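Local coordinates for beta-lactamase-like protein (Novosphingobium pentaromativorans US6-1, PDB 6AUF) that probably hydrolyses beta-lactam antibiotics as a zinc-dependent, subclass B3-like metallo-beta-lactamase, at residues E38-P43 and E108-A113; C59-I64 and S77-A82; L85-I90 and A117-A122. All coordinates share one frame; numbering follows the deposited sequence. Where two conformers were deposited one is given.

In the fold
The three contacts run from the two-zinc site out to the helical layer on the seven-stranded sheet. Interaction 1 sets a tryptophan beside the HxHxDH zinc loop. Interaction 2, whose centre is only about 4 Å from that of interaction 1, joins the adjoining loops. They share polar ties: Ser41 OG lies 2.6 Å from Asp81 OD1, and His112 O lies 2.9 Å from Ser77 N, both probably hydrogen bonds. Interaction 3, centred about 10 Å from interaction 2 and about 13 Å from interaction 1, packs two helices farther from the metals. Ser77 bridges outward to it, its CB 3.5 Å from Leu119 CD2.

Interaction 1: residues E38-P43 and E108-A113; sequences EGWSHP and EHHDHA. With ZN (zinc ion), chain C; ZN (zinc ion), chain B.
Trp40, on the short, weakly bonded helix 37-40, rests the CE3-CZ3 side of its indole against Asp111 in the HxHxDH zinc-binding motif, residues His107 to His112, of the metallo-beta-lactamase superfamily. Along the loop, Glu108 comes first and turns its carboxylate elsewhere, to Gly188 N and Ser186 OG. His109 then gives its ND1 to one zinc ion at 1.9 Å, a site completed on the protein side by His107 and His185. The NE2 of the same His109 ring is hydrogen-bonded to Asp146 OD2, and the two ties together fix how the imidazole is rotated. His110 is not among the metal ligands. Its CE1 approaches the edge of the indole near the ring plane, 4.5 Å from Trp40 CZ3, while Asp111 OD1 lies above the middle of the His110 imidazole, 4.1 Å from its plane. Asp111 carries most of the meeting with Trp40: its CB is 3.7 Å from Trp40 CZ3, and its OD2 lies over one face of the indole, with the carboxylate tilted 30° from the ring plane. With CG set between the backbone N and the carbonyl carbon (chi1 49°), the methylene faces the tryptophan and OD2 still reaches the second zinc ion, at 2.3 Å. Trp40 thus flanks the second-zinc side of the active site, packing on a metal ligand without binding metal. His112 binds that same zinc through NE2 at 2.0 Å, and His251 is the third protein ligand. Backbone bonds hold the start of helix 110-113, and with it Asp111 and His112, in place: His109 occupies the N-cap position, and its carbonyl oxygen accepts two amides, His112 N at 3.1 Å and Ala113 N at 2.9 Å.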
ATOM      1  N   GLU A  38      13.115   7.896   9.646  1.00 86.81           N
ATOM      2  CA  GLU A  38      13.030   7.792  11.103  1.00 78.34           C
ATOM      3  C   GLU A  38      11.710   7.178  11.536  1.00 76.90           C
ATOM      4  O   GLU A  38      11.647   6.497  12.564  1.00 89.54           O
ATOM      5  CB  GLU A  38      13.201   9.166  11.771  1.00 89.61           C
ATOM      6  CG  GLU A  38      14.536   9.870  11.519  1.00 96.75           C
ATOM      7  CD  GLU A  38      14.607  10.541  10.147  1.00 96.99           C
ATOM      8  OE1 GLU A  38      15.431  11.481   9.988  1.00 96.34           O
ATOM      9  OE2 GLU A  38      13.836  10.128   9.239  1.00 78.98           O
ATOM     10  N   GLY A  39      10.655   7.384  10.755  1.00 70.34           N
ATOM     11  CA  GLY A  39       9.331   6.942  11.134  1.00 70.66           C
ATOM     12  C   GLY A  39       8.956   5.525  10.758  1.00 75.54           C
ATOM     13  O   GLY A  39       8.032   4.967  11.361  1.00 74.52           O
ATOM     14  N   TRP A  40       9.652   4.928   9.781  1.00 75.53           N
ATOM     15  CA  TRP A  40       9.167   3.684   9.179  1.00 73.13           C
ATOM     16  C   TRP A  40       8.944   2.601  10.222  1.00 78.61           C
ATOM     17  O   TRP A  40       7.910   1.926  10.210  1.00 83.68           O
ATOM     18  CB  TRP A  40      10.129   3.184   8.107  1.00 77.46           C
ATOM     19  CG  TRP A  40      10.119   4.006   6.857  1.00 82.80           C
ATOM     20  CD1 TRP A  40       9.443   5.176   6.642  1.00 84.92           C
ATOM     21  CD2 TRP A  40      10.829   3.725   5.650  1.00 75.19           C
ATOM     22  NE1 TRP A  40       9.696   5.642   5.377  1.00 81.43           N
ATOM     23  CE2 TRP A  40      10.538   4.764   4.743  1.00 79.78           C
ATOM     24  CE3 TRP A  40      11.688   2.697   5.245  1.00 68.40           C
ATOM     25  CZ2 TRP A  40      11.075   4.802   3.455  1.00 65.78           C
ATOM     26  CZ3 TRP A  40      12.220   2.738   3.967  1.00 61.15           C
ATOM     27  CH2 TRP A  40      11.915   3.784   3.094  1.00 58.10           C
ATOM     28  N   SER A  41       9.904   2.405  11.129  1.00 73.14           N
ATOM     29  CA  SER A  41       9.753   1.422  12.193  1.00 74.87           C
ATOM     30  C   SER A  41       9.383   2.071  13.519  1.00 85.43           C
ATOM     31  O   SER A  41       9.550   1.460  14.583  1.00 83.42           O
ATOM     32  CB  SER A  41      11.030   0.593  12.332  1.00 79.67           C
ATOM     33  OG  SER A  41      11.231  -0.201  11.173  1.00 88.86           O
ATOM     34  N   HIS A  42       8.882   3.290  13.469  1.00 88.62           N
ATOM     35  CA  HIS A  42       8.595   4.087  14.647  1.00 81.59           C
ATOM     36  C   HIS A  42       7.125   3.969  15.007  1.00 84.78           C
ATOM     37  O   HIS A  42       6.261   4.194  14.145  1.00 90.43           O
ATOM     38  CB  HIS A  42       8.952   5.542  14.395  1.00 73.52           C
ATOM     39  CG  HIS A  42       8.882   6.387  15.618  1.00 84.93           C
ATOM     40  ND1 HIS A  42       7.686   6.777  16.178  1.00 86.77           N
ATOM     41  CD2 HIS A  42       9.855   6.899  16.406  1.00 81.00           C
ATOM     42  CE1 HIS A  42       7.924   7.502  17.252  1.00 81.37           C
ATOM     43  NE2 HIS A  42       9.231   7.593  17.408  1.00 88.51           N
ATOM     44  N   PRO A  43       6.797   3.619  16.246  1.00 85.08           N
ATOM     45  CA  PRO A  43       5.407   3.285  16.568  1.00 83.46           C
ATOM     46  C   PRO A  43       4.510   4.511  16.548  1.00 82.96           C
ATOM     47  O   PRO A  43       4.886   5.591  16.999  1.00100.77           O
ATOM     48  CB  PRO A  43       5.501   2.685  17.973  1.00 79.77           C
ATOM     49  CG  PRO A  43       6.976   2.426  18.192  1.00 83.49           C
ATOM     50  CD  PRO A  43       7.672   3.484  17.419  1.00 83.02           C
ATOM     51  N   GLU A 108       5.898  -4.867  -3.513  1.00 56.88           N
ATOM     52  CA  GLU A 108       6.728  -5.983  -3.067  1.00 54.63           C
ATOM     53  C   GLU A 108       8.092  -5.536  -2.554  1.00 52.36           C
ATOM     54  O   GLU A 108       9.102  -6.217  -2.759  1.00 54.65           O
ATOM     55  CB  GLU A 108       6.874  -6.994  -4.204  1.00 56.70           C
ATOM     56  CG  GLU A 108       7.750  -6.553  -5.402  1.00 53.93           C
ATOM     57  CD  GLU A 108       7.008  -5.737  -6.452  1.00 51.12           C
ATOM     58  OE1 GLU A 108       7.487  -5.689  -7.610  1.00 53.23           O
ATOM     59  OE2 GLU A 108       5.954  -5.153  -6.128  1.00 47.19           O
ATOM     60  N   HIS A 109       8.147  -4.410  -1.860  1.00 58.44           N
ATOM     61  CA  HIS A 109       9.379  -3.917  -1.263  1.00 57.23           C
ATOM     62  C   HIS A 109       9.384  -4.175   0.238  1.00 58.86           C
ATOM     63  O   HIS A 109       8.327  -4.306   0.857  1.00 67.57           O
ATOM     64  CB  HIS A 109       9.554  -2.432  -1.569  1.00 54.22           C
ATOM     65  CG  HIS A 109       9.840  -2.157  -3.016  1.00 64.13           C
ATOM     66  ND1 HIS A 109       9.599  -0.936  -3.607  1.00 59.92           N
ATOM     67  CD2 HIS A 109      10.345  -2.953  -3.990  1.00 57.45           C
ATOM     68  CE1 HIS A 109       9.950  -0.988  -4.877  1.00 51.58           C
ATOM     69  NE2 HIS A 109      10.408  -2.200  -5.135  1.00 53.35           N
ATOM     70  N   HIS A 110      10.594  -4.261   0.809  1.00 59.93           N
ATOM     71  CA  HIS A 110      10.759  -4.674   2.208  1.00 67.14           C
ATOM     72  C   HIS A 110      10.078  -3.713   3.177  1.00 69.48           C
ATOM     73  O   HIS A 110       9.574  -4.132   4.225  1.00 58.18           O
ATOM     74  CB  HIS A 110      12.240  -4.760   2.556  1.00 66.65           C
ATOM     75  CG  HIS A 110      12.897  -3.422   2.603  1.00 76.54           C
ATOM     76  ND1 HIS A 110      12.940  -2.654   3.745  1.00 79.36           N
ATOM     77  CD2 HIS A 110      13.469  -2.676   1.629  1.00 79.54           C
ATOM     78  CE1 HIS A 110      13.548  -1.512   3.483  1.00 80.18           C
ATOM     79  NE2 HIS A 110      13.881  -1.501   2.206  1.00 80.76           N
ATOM     80  N   ASP A 111      10.093  -2.413   2.868  1.00 71.45           N
ATOM     81  CA  ASP A 111       9.521  -1.431   3.782  1.00 72.57           C
ATOM     82  C   ASP A 111       8.012  -1.588   3.918  1.00 66.56           C
ATOM     83  O   ASP A 111       7.432  -1.100   4.895  1.00 59.57           O
ATOM     84  CB  ASP A 111       9.851  -0.023   3.298  1.00 72.69           C
ATOM     85  CG  ASP A 111       9.538   0.152   1.830  1.00 74.35           C
ATOM     86  OD1 ASP A 111       9.832  -0.800   1.073  1.00 81.18           O
ATOM     87  OD2 ASP A 111       8.985   1.205   1.437  1.00 54.30           O
ATOM     88  N   HIS A 112       7.361  -2.232   2.951  1.00 56.41           N
ATOM     89  CA  HIS A 112       5.920  -2.422   3.016  1.00 65.17           C
ATOM     90  C   HIS A 112       5.509  -3.848   3.322  1.00 70.04           C
ATOM     91  O   HIS A 112       4.470  -4.059   3.950  1.00 73.26           O
ATOM     92  CB  HIS A 112       5.273  -1.993   1.700  1.00 60.32           C
ATOM     93  CG  HIS A 112       5.519  -0.564   1.354  1.00 66.38           C
ATOM     94  ND1 HIS A 112       4.742   0.464   1.846  1.00 69.50           N
ATOM     95  CD2 HIS A 112       6.465   0.016   0.580  1.00 65.81           C
ATOM     96  CE1 HIS A 112       5.192   1.614   1.380  1.00 66.97           C
ATOM     97  NE2 HIS A 112       6.235   1.369   0.607  1.00 74.14           N
ATOM     98  N   ALA A 113       6.298  -4.824   2.889  1.00 68.19           N
ATOM     99  CA  ALA A 113       5.971  -6.231   3.050  1.00 74.29           C
ATOM    100  C   ALA A 113       7.052  -6.961   3.828  1.00 69.79           C
ATOM    101  O   ALA A 113       7.012  -8.193   3.926  1.00 76.21           O
ATOM    102  CB  ALA A 113       5.746  -6.888   1.674  1.00 50.86           C
TER
HETATM  103 ZN    ZN C 402       8.642   0.638  -3.122  1.00 53.85          ZN
HETATM  104 ZN    ZN B 401       7.646   2.678   0.201  1.00 63.80          ZN

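Interaction 2: residues C59-I64 and S77-A82; sequences CGIASI and SGPADA
Ile61 splits its two branches between Gly78 and Pro79, and this small apolar cluster carries a buried loop-to-loop contact beside the active site of the metallo-beta-lactamase fold. The methyl CG2 packs on the backbone, 3.7 Å from Gly78 CA, while CG1 meets CD of the Pro79 ring, 3.9 Å away, the two side chains lying at an oblique angle. That division follows from the first torsion of Ile61: CG1 stands opposite the carbonyl carbon (chi1 -58°), which leaves CG2 to face the glycine. Farther along, Ser63 OG comes no nearer than 4.4 Å to Ser77 N, too long for a hydrogen bond, and its hydroxyl bonds instead to Asp76 O.

The next layer fixes the shape of the 77-82 loop. Gly78 has a positive phi (79°), with psi close to extended; at these angles a side chain would press against the carbonyl O of Ser77 and against Pro79 CD. Ser77 OG donates to Gly78 O at 2.8 Å, meeting a lone pair in the carbonyl plane, and a type I turn from Pro79 to Ala82 is closed by Ala82 N bonding to Pro79 O at 3.1 Å. Ser115 adds two outside ties, its N to Ser77 OG and its OG to Pro79 O. Trp40 touches both Ile61 and Pro79, and Ile61 also touches the zinc ligand His251.

In the sheet, strands 64-66 and 72-75 are antiparallel neighbours; the contact joins the loop leading into the first to the loop that leaves the second for helix 83-91.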
ATOM      1  N   CYS A  59       4.430   5.334  12.033  1.00 73.27           N
ATOM      2  CA  CYS A  59       4.474   6.742  11.652  1.00 73.44           C
ATOM      3  C   CYS A  59       4.912   6.947  10.205  1.00 76.10           C
ATOM      4  O   CYS A  59       4.560   7.968   9.603  1.00 71.86           O
ATOM      5  CB  CYS A  59       5.415   7.506  12.589  1.00 76.60           C
ATOM      6  SG  CYS A  59       4.712   7.968  14.221  1.00 81.18           S
ATOM      7  N   GLY A  60       5.667   6.006   9.637  1.00 68.53           N
ATOM      8  CA  GLY A  60       6.201   6.173   8.304  1.00 68.83           C
ATOM      9  C   GLY A  60       5.569   5.276   7.252  1.00 68.15           C
ATOM     10  O   GLY A  60       5.477   5.662   6.081  1.00 66.22           O
ATOM     11  N   ILE A  61       5.127   4.083   7.644  1.00 61.94           N
ATOM     12  CA  ILE A  61       4.595   3.096   6.713  1.00 63.95           C
ATOM     13  C   ILE A  61       3.189   2.717   7.151  1.00 67.12           C
ATOM     14  O   ILE A  61       2.963   2.410   8.326  1.00 70.56           O
ATOM     15  CB  ILE A  61       5.488   1.845   6.632  1.00 62.06           C
ATOM     16  CG1 ILE A  61       6.912   2.222   6.207  1.00 66.32           C
ATOM     17  CG2 ILE A  61       4.873   0.841   5.674  1.00 52.09           C
ATOM     18  CD1 ILE A  61       7.021   2.778   4.774  1.00 59.18           C
ATOM     19  N   ALA A  62       2.255   2.712   6.208  1.00 64.77           N
ATOM     20  CA  ALA A  62       0.885   2.354   6.534  1.00 60.40           C
ATOM     21  C   ALA A  62       0.730   0.845   6.671  1.00 59.55           C
ATOM     22  O   ALA A  62       1.528   0.051   6.169  1.00 63.79           O
ATOM     23  CB  ALA A  62      -0.094   2.869   5.475  1.00 54.59           C
ATOM     24  N   SER A  63      -0.322   0.466   7.384  1.00 65.06           N
ATOM     25  CA  SER A  63      -0.781  -0.912   7.475  1.00 62.71           C
ATOM     26  C   SER A  63      -2.271  -0.816   7.751  1.00 64.35           C
ATOM     27  O   SER A  63      -2.667  -0.147   8.713  1.00 61.96           O
ATOM     28  CB  SER A  63      -0.054  -1.677   8.581  1.00 62.42           C
ATOM     29  OG  SER A  63      -0.340  -3.064   8.498  1.00 70.65           O
ATOM     30  N   ILE A  64      -3.093  -1.432   6.896  1.00 61.04           N
ATOM     31  CA  ILE A  64      -4.537  -1.211   6.897  1.00 59.98           C
ATOM     32  C   ILE A  64      -5.252  -2.454   7.401  1.00 71.66           C
ATOM     33  O   ILE A  64      -5.000  -3.564   6.918  1.00 79.37           O
ATOM     34  CB  ILE A  64      -5.044  -0.833   5.503  1.00 57.04           C
ATOM     35  CG1 ILE A  64      -4.210   0.333   4.946  1.00 62.60           C
ATOM     36  CG2 ILE A  64      -6.531  -0.527   5.566  1.00 53.71           C
ATOM     37  CD1 ILE A  64      -4.187   1.564   5.830  1.00 53.68           C
ATOM     38  N   SER A  77       2.654  -5.048   5.994  1.00 74.33           N
ATOM     39  CA  SER A  77       3.228  -5.336   7.290  1.00 63.90           C
ATOM     40  C   SER A  77       4.085  -4.206   7.832  1.00 68.37           C
ATOM     41  O   SER A  77       4.361  -4.184   9.036  1.00 76.25           O
ATOM     42  CB  SER A  77       4.090  -6.602   7.200  1.00 75.09           C
ATOM     43  OG  SER A  77       5.220  -6.359   6.375  1.00 81.13           O
ATOM     44  N   GLY A  78       4.510  -3.275   6.989  1.00 63.92           N
ATOM     45  CA  GLY A  78       5.565  -2.364   7.354  1.00 61.83           C
ATOM     46  C   GLY A  78       6.906  -3.057   7.225  1.00 68.94           C
ATOM     47  O   GLY A  78       6.995  -4.207   6.779  1.00 74.27           O
ATOM     48  N   PRO A  79       7.977  -2.372   7.623  1.00 72.02           N
ATOM     49  CA  PRO A  79       9.328  -2.924   7.444  1.00 73.46           C
ATOM     50  C   PRO A  79       9.509  -4.277   8.120  1.00 77.23           C
ATOM     51  O   PRO A  79       8.646  -4.786   8.842  1.00 79.52           O
ATOM     52  CB  PRO A  79      10.226  -1.855   8.072  1.00 70.52           C
ATOM     53  CG  PRO A  79       9.434  -0.578   7.926  1.00 64.10           C
ATOM     54  CD  PRO A  79       7.996  -0.976   8.098  1.00 65.66           C
ATOM     55  N   ALA A  80      10.686  -4.860   7.887  1.00 80.16           N
ATOM     56  CA  ALA A  80      10.918  -6.242   8.297  1.00 84.11           C
ATOM     57  C   ALA A  80      10.836  -6.418   9.806  1.00 85.55           C
ATOM     58  O   ALA A  80      10.525  -7.516  10.277  1.00 99.55           O
ATOM     59  CB  ALA A  80      12.273  -6.724   7.787  1.00 88.74           C
ATOM     60  N   ASP A  81      11.110  -5.371  10.582  1.00 76.51           N
ATOM     61  CA  ASP A  81      11.117  -5.493  12.038  1.00 86.20           C
ATOM     62  C   ASP A  81       9.829  -5.006  12.682  1.00 86.20           C
ATOM     63  O   ASP A  81       9.764  -4.916  13.910  1.00 91.42           O
ATOM     64  CB  ASP A  81      12.300  -4.726  12.647  1.00 82.78           C
ATOM     65  CG  ASP A  81      12.233  -3.220  12.379  1.00 87.39           C
ATOM     66  OD1 ASP A  81      11.284  -2.768  11.697  1.00 86.60           O
ATOM     67  OD2 ASP A  81      13.139  -2.487  12.835  1.00 86.90           O
ATOM     68  N   ALA A  82       8.805  -4.696  11.895  1.00 85.05           N
ATOM     69  CA  ALA A  82       7.662  -3.949  12.395  1.00 85.06           C
ATOM     70  C   ALA A  82       6.472  -4.823  12.774  1.00 86.79           C
ATOM     71  O   ALA A  82       5.451  -4.287  13.214  1.00 91.58           O
ATOM     72  CB  ALA A  82       7.230  -2.903  11.359  1.00 76.34           C
TER

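Interaction 3: residues L85-I90 and A117-A122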
ATOM      1  N   LEU A  85       4.806  -4.138  16.167  1.00 89.50           N
ATOM      2  CA  LEU A  85       4.168  -2.830  16.247  1.00 84.55           C
ATOM      3  C   LEU A  85       2.715  -2.900  15.791  1.00 83.88           C
ATOM      4  O   LEU A  85       1.812  -2.427  16.491  1.00 80.82           O
ATOM      5  CB  LEU A  85       4.952  -1.815  15.415  1.00 87.79           C
ATOM      6  CG  LEU A  85       6.238  -1.259  16.028  1.00 95.16           C
ATOM      7  CD1 LEU A  85       7.151  -2.375  16.489  1.00 99.45           C
ATOM      8  CD2 LEU A  85       6.947  -0.388  15.011  1.00 88.21           C
ATOM      9  N   VAL A  86       2.470  -3.503  14.621  1.00 71.30           N
ATOM     10  CA  VAL A  86       1.114  -3.555  14.087  1.00 74.23           C
ATOM     11  C   VAL A  86       0.295  -4.600  14.819  1.00 80.62           C
ATOM     12  O   VAL A  86      -0.907  -4.417  15.042  1.00 89.25           O
ATOM     13  CB  VAL A  86       1.126  -3.817  12.568  1.00 82.82           C
ATOM     14  CG1 VAL A  86       2.243  -4.775  12.178  1.00 84.68           C
ATOM     15  CG2 VAL A  86      -0.209  -4.386  12.131  1.00 77.77           C
ATOM     16  N   LEU A  87       0.917  -5.720  15.186  1.00 78.97           N
ATOM     17  CA  LEU A  87       0.222  -6.676  16.039  1.00 88.73           C
ATOM     18  C   LEU A  87      -0.320  -5.998  17.289  1.00 90.17           C
ATOM     19  O   LEU A  87      -1.404  -6.338  17.774  1.00 96.71           O
ATOM     20  CB  LEU A  87       1.157  -7.817  16.429  1.00 93.89           C
ATOM     21  CG  LEU A  87       1.692  -8.741  15.345  1.00 88.91           C
ATOM     22  CD1 LEU A  87       2.938  -9.414  15.891  1.00 93.26           C
ATOM     23  CD2 LEU A  87       0.640  -9.773  14.970  1.00 83.52           C
ATOM     24  N   ALA A  88       0.428  -5.036  17.835  1.00 84.52           N
ATOM     25  CA  ALA A  88      -0.053  -4.337  19.021  1.00 89.92           C
ATOM     26  C   ALA A  88      -1.138  -3.333  18.657  1.00 90.55           C
ATOM     27  O   ALA A  88      -2.107  -3.158  19.409  1.00 83.31           O
ATOM     28  CB  ALA A  88       1.107  -3.647  19.744  1.00 84.70           C
ATOM     29  N   ASN A  89      -0.998  -2.670  17.502  1.00 78.06           N
ATOM     30  CA  ASN A  89      -2.012  -1.706  17.095  1.00 81.02           C
ATOM     31  C   ASN A  89      -3.351  -2.387  16.865  1.00 85.83           C
ATOM     32  O   ASN A  89      -4.406  -1.777  17.077  1.00 91.28           O
ATOM     33  CB  ASN A  89      -1.562  -0.952  15.846  1.00 83.40           C
ATOM     34  CG  ASN A  89      -0.458   0.048  16.135  1.00 86.92           C
ATOM     35  OD1 ASN A  89      -0.136   0.309  17.291  1.00 97.32           O
ATOM     36  ND2 ASN A  89       0.116   0.627  15.084  1.00 89.32           N
ATOM     37  N   ILE A  90      -3.328  -3.652  16.448  1.00 84.71           N
ATOM     38  CA  ILE A  90      -4.561  -4.422  16.323  1.00 85.05           C
ATOM     39  C   ILE A  90      -5.227  -4.580  17.686  1.00 94.72           C
ATOM     40  O   ILE A  90      -6.373  -4.162  17.896  1.00100.12           O
ATOM     41  CB  ILE A  90      -4.266  -5.788  15.682  1.00 86.16           C
ATOM     42  CG1 ILE A  90      -3.598  -5.605  14.319  1.00 85.29           C
ATOM     43  CG2 ILE A  90      -5.537  -6.604  15.559  1.00 93.30           C
ATOM     44  CD1 ILE A  90      -4.317  -4.632  13.424  1.00 88.60           C
ATOM     45  N   ALA A 117       5.916 -12.311   6.408  1.00 75.34           N
ATOM     46  CA  ALA A 117       6.118 -13.676   6.873  1.00 76.32           C
ATOM     47  C   ALA A 117       5.821 -13.793   8.363  1.00 88.06           C
ATOM     48  O   ALA A 117       4.921 -14.534   8.772  1.00 97.02           O
ATOM     49  CB  ALA A 117       7.550 -14.113   6.570  1.00 77.52           C
ATOM     50  N   GLU A 118       6.584 -13.063   9.180  0.56 86.37           N
ATOM     51  CA  GLU A 118       6.365 -13.069  10.623  0.56 84.35           C
ATOM     52  C   GLU A 118       4.938 -12.656  10.965  0.56 84.39           C
ATOM     53  O   GLU A 118       4.329 -13.202  11.892  0.56 84.51           O
ATOM     54  CB  GLU A 118       7.382 -12.143  11.294  0.56 80.99           C
ATOM     55  CG  GLU A 118       7.131 -11.874  12.754  0.56 86.53           C
ATOM     56  CD  GLU A 118       8.184 -10.971  13.362  0.56 97.09           C
ATOM     57  OE1 GLU A 118       9.028 -10.456  12.603  0.56112.96           O
ATOM     58  OE2 GLU A 118       8.169 -10.784  14.598  0.56106.56           O
ATOM     59  N   LEU A 119       4.385 -11.701  10.219  1.00 85.33           N
ATOM     60  CA  LEU A 119       3.006 -11.292  10.449  1.00 88.25           C
ATOM     61  C   LEU A 119       2.034 -12.425  10.164  1.00 89.84           C
ATOM     62  O   LEU A 119       0.979 -12.513  10.799  1.00 93.06           O
ATOM     63  CB  LEU A 119       2.677 -10.091   9.572  1.00 90.05           C
ATOM     64  CG  LEU A 119       1.676  -9.127  10.176  1.00 88.28           C
ATOM     65  CD1 LEU A 119       2.180  -8.746  11.546  1.00 88.03           C
ATOM     66  CD2 LEU A 119       1.538  -7.911   9.273  1.00 84.30           C
ATOM     67  N   GLN A 120       2.368 -13.295   9.214  1.00 89.68           N
ATOM     68  CA  GLN A 120       1.461 -14.367   8.826  1.00 90.04           C
ATOM     69  C   GLN A 120       1.413 -15.464   9.879  1.00 94.99           C
ATOM     70  O   GLN A 120       0.328 -15.895  10.281  1.00104.96           O
ATOM     71  CB  GLN A 120       1.888 -14.942   7.479  1.00 87.06           C
ATOM     72  CG  GLN A 120       1.218 -16.249   7.123  1.00 84.27           C
ATOM     73  CD  GLN A 120       1.898 -16.906   5.949  1.00 89.97           C
ATOM     74  OE1 GLN A 120       1.266 -17.228   4.934  1.00 85.22           O
ATOM     75  NE2 GLN A 120       3.205 -17.097   6.072  1.00 94.76           N
ATOM     76  N   LYS A 121       2.579 -15.954  10.318  1.00 88.36           N
ATOM     77  CA  LYS A 121       2.584 -17.038  11.296  1.00 86.68           C
ATOM     78  C   LYS A 121       2.097 -16.555  12.655  1.00 94.15           C
ATOM     79  O   LYS A 121       1.487 -17.323  13.405  1.00 93.76           O
ATOM     80  CB  LYS A 121       3.978 -17.663  11.403  1.00 90.26           C
ATOM     81  CG  LYS A 121       5.011 -16.808  12.111  1.00107.25           C
ATOM     82  CD  LYS A 121       6.288 -16.661  11.283  1.00111.67           C
ATOM     83  CE  LYS A 121       7.191 -17.882  11.395  1.00113.18           C
ATOM     84  NZ  LYS A 121       8.454 -17.707  10.615  1.00108.64           N
ATOM     85  N   ALA A 122       2.331 -15.287  12.982  1.00 89.22           N
ATOM     86  CA  ALA A 122       1.728 -14.717  14.177  1.00 94.41           C
ATOM     87  C   ALA A 122       0.210 -14.596  14.076  1.00 98.90           C
ATOM     88  O   ALA A 122      -0.436 -14.275  15.080  1.00106.62           O
ATOM     89  CB  ALA A 122       2.340 -13.342  14.461  1.00 89.88           C
TER
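Leu87 and Leu119 form the close centre of this helix-to-helix contact, lying alongside each other and pointing opposite ways, so that Leu119 CD1 lies 3.8 Å from Leu87 CG and 3.9 Å from Leu87 CD2. Val86 meets the same methyl end-on: its CG1 and Leu119 CD1 come tip to tip at 4.0 Å. One methyl of the buried Leu119 is therefore shared by two consecutive residues of helix 83-91. Leu87 CG lies next to the backbone N and away from the carbonyl (chi1 -64°), which carries its methyls across to the other helix.

Toward solvent the packing thins. There the other segment offers only a small methyl, that of the exposed Ala122, whose CB touches Leu87 CD2 at 4.0 Å. The contact is wholly apolar, and the nearest pair of CA atoms, Leu87 CA and Leu119 CA, is 7.8 Å apart.

Inward, Leu119 continues onto Ser77 and Ala83, while Asn89 ties its helix to Val56 O. Helix 83-91 connects the parallel strands 72-75 and 100-104, and helix 116-121 lies on the next connection, from strand 100-104 to strand 126-130, so the contact pairs helices from successive beta-alpha-beta crossovers of the seven-stranded sheet.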